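Local structure of ancestral congerin Con-anc (3AJY) at residues 62-66 / 67-71. The protein probably binds beta-galactosides, as a reconstructed ancestor of the fish galectins called congerins, and holds a galactose-containing glycan in this crystal. Residues are numbered along the deposited sequence; the frame is centred on the assembly and turned at random.
With GAL (beta-D-galactopyranose), chain C.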
loop_
_atom_site.group_PDB
_atom_site.type_symbol
_atom_site.label_atom_id
_atom_site.label_comp_id
_atom_site.label_asym_id
_atom_site.label_seq_id
_atom_site.Cartn_x
_atom_site.Cartn_y
_atom_site.Cartn_z
ATOM N N ASN A 62 21.280 -5.825 2.463
ATOM C CA ASN A 62 21.757 -6.835 1.539
ATOM C C ASN A 62 20.793 -6.937 0.396
ATOM O O ASN A 62 19.702 -6.389 0.463
ATOM C CB ASN A 62 21.886 -8.188 2.265
ATOM C CG ASN A 62 22.857 -9.130 1.581
ATOM O OD1 ASN A 62 23.324 -8.866 0.466
ATOM N ND2 ASN A 62 23.153 -10.266 2.243
ATOM N N SER A 63 21.195 -7.657 -0.647
ATOM C CA SER A 63 20.308 -7.987 -1.747
ATOM C C SER A 63 20.262 -9.497 -1.832
ATOM O O SER A 63 21.088 -10.182 -1.224
ATOM C CB SER A 63 20.806 -7.388 -3.065
ATOM O OG SER A 63 22.030 -7.980 -3.491
ATOM N N MET A 64 19.297 -10.004 -2.584
ATOM C CA MET A 64 19.117 -11.430 -2.711
ATOM C C MET A 64 18.774 -11.806 -4.135
ATOM O O MET A 64 18.075 -11.068 -4.838
ATOM C CB MET A 64 17.994 -11.898 -1.800
ATOM C CG MET A 64 17.920 -13.368 -1.670
ATOM S SD MET A 64 16.544 -13.833 -0.654
ATOM C CE MET A 64 17.028 -15.546 -0.367
ATOM N N VAL A 65 19.276 -12.973 -4.525
ATOM C CA VAL A 65 18.975 -13.637 -5.783
ATOM C C VAL A 65 18.399 -15.042 -5.426
ATOM O O VAL A 65 18.487 -15.478 -4.266
ATOM C CB VAL A 65 20.275 -13.607 -6.611
ATOM C CG1 VAL A 65 20.641 -14.909 -7.193
ATOM C CG2 VAL A 65 20.230 -12.464 -7.669
ATOM N N ASN A 66 17.752 -15.711 -6.376
ATOM C CA ASN A 66 17.118 -16.997 -6.068
ATOM C C ASN A 66 18.105 -17.880 -5.346
ATOM O O ASN A 66 17.753 -18.541 -4.381
ATOM C CB ASN A 66 16.639 -17.722 -7.328
ATOM C CG ASN A 66 15.336 -17.174 -7.877
ATOM O OD1 ASN A 66 14.769 -17.740 -8.834
ATOM N ND2 ASN A 66 14.845 -16.085 -7.294
ATOM N N SER A 67 19.359 -17.821 -5.773
ATOM C CA SER A 67 20.399 -18.725 -5.282
ATOM C C SER A 67 20.851 -18.464 -3.857
ATOM O O SER A 67 21.454 -19.328 -3.227
ATOM C CB SER A 67 21.623 -18.652 -6.185
ATOM O OG SER A 67 21.962 -19.976 -6.482
ATOM N N GLY A 68 20.618 -17.251 -3.370
ATOM C CA GLY A 68 21.051 -16.882 -2.032
ATOM C C GLY A 68 21.373 -15.410 -1.859
ATOM O O GLY A 68 21.362 -14.626 -2.829
ATOM N N TRP A 69 21.665 -15.057 -0.605
ATOM C CA TRP A 69 22.008 -13.698 -0.194
ATOM C C TRP A 69 23.348 -13.248 -0.756
ATOM O O TRP A 69 24.238 -14.071 -0.992
ATOM C CB TRP A 69 22.023 -13.614 1.337
ATOM C CG TRP A 69 20.641 -13.755 1.939
ATOM C CD1 TRP A 69 20.111 -14.865 2.560
ATOM C CD2 TRP A 69 19.617 -12.753 1.970
ATOM N NE1 TRP A 69 18.821 -14.603 2.976
ATOM C CE2 TRP A 69 18.495 -13.317 2.621
ATOM C CE3 TRP A 69 19.541 -11.421 1.514
ATOM C CZ2 TRP A 69 17.309 -12.604 2.814
ATOM C CZ3 TRP A 69 18.370 -10.722 1.702
ATOM C CH2 TRP A 69 17.272 -11.299 2.361
ATOM N N GLU A 70 23.493 -11.936 -0.965
ATOM C CA GLU A 70 24.746 -11.399 -1.486
ATOM C C GLU A 70 25.603 -10.817 -0.365
ATOM O O GLU A 70 25.540 -11.312 0.756
ATOM C CB GLU A 70 24.495 -10.444 -2.658
ATOM C CG GLU A 70 23.829 -11.168 -3.854
ATOM C CD GLU A 70 24.497 -10.883 -5.202
ATOM O OE1 GLU A 70 23.781 -10.479 -6.140
ATOM O OE2 GLU A 70 25.735 -11.061 -5.328
ATOM N N THR A 71 26.406 -9.791 -0.638
ATOM C CA THR A 71 27.313 -9.271 0.403
ATOM C C THR A 71 26.599 -8.271 1.303
ATOM O O THR A 71 26.065 -7.282 0.815
ATOM C CB THR A 71 28.587 -8.639 -0.208
ATOM O OG1 THR A 71 29.247 -9.609 -1.035
ATOM C CG2 THR A 71 29.556 -8.153 0.887
HETATM C C1 GAL C . 20.902 -13.997 7.277
HETATM C C2 GAL C . 19.456 -14.153 7.735
HETATM C C3 GAL C . 18.485 -13.794 6.613
HETATM C C4 GAL C . 18.841 -12.420 6.031
HETATM C C5 GAL C . 20.313 -12.388 5.607
HETATM C C6 GAL C . 20.760 -11.040 5.014
HETATM O O2 GAL C . 19.238 -15.480 8.151
HETATM O O3 GAL C . 17.177 -13.780 7.154
HETATM O O4 GAL C . 18.588 -11.417 6.997
HETATM O O5 GAL C . 21.140 -12.717 6.707
HETATM O O6 GAL C . 22.098 -11.137 4.543
#
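The indole of Trp69 lies between the sugar and Met64: galactose sits on one face, with C5 over the centre of the ring system, and the Met64 side chain runs over the opposite face, while Ser63 O comes in obliquely at CE3 and Asn62 ND2, also oblique to the ring, lies near CB. This is the tryptophan-galactose stack of the galectin carbohydrate site, carried here by a beta hairpin, strands 58-65 and 68-75, at the edge of the galectin beta sandwich. Trp69 CE2 comes within 3.5 Å of galactose C4. On the Met64 side, SD stands 3.9 Å from the centroid of the six-membered ring, only 15° off its normal, a Met-aromatic contact; CB adds a CH-pi contact over the same ring. Met64 reaches this far because CG is anti to the backbone N (chi1 -169°) and the chain beyond stays extended, carrying CE on toward NE1. The indole is thus backed by protein where it presents its other face to the sugar, while His45, another pocket residue, meets it with the ring planes inclined.

Met64 and Trp69 form an antiparallel non-hydrogen-bonded pair, which puts both side chains on the same face of the sheet. Farther out, Gly68 N to Val65 O, 2.9 Å, closes a type I turn, and Val65 N to Gly68 O completes the hydrogen-bonded pair. Toward the sugar, Glu70 N bonds to Ser63 O (3.0 Å), and the Asn62 amide takes over. Its OD1 accepts bonds from Ser63 N and from Arg112, which should fix the flip of the amide and direct ND2 to the glycan. Asn62 ND2 serves two acceptors: Glu70 O at 3.0 Å, approached from above the carbonyl plane, and galactose O6 at 2.7 Å, with a nearly straight N-H...O angle of 166°.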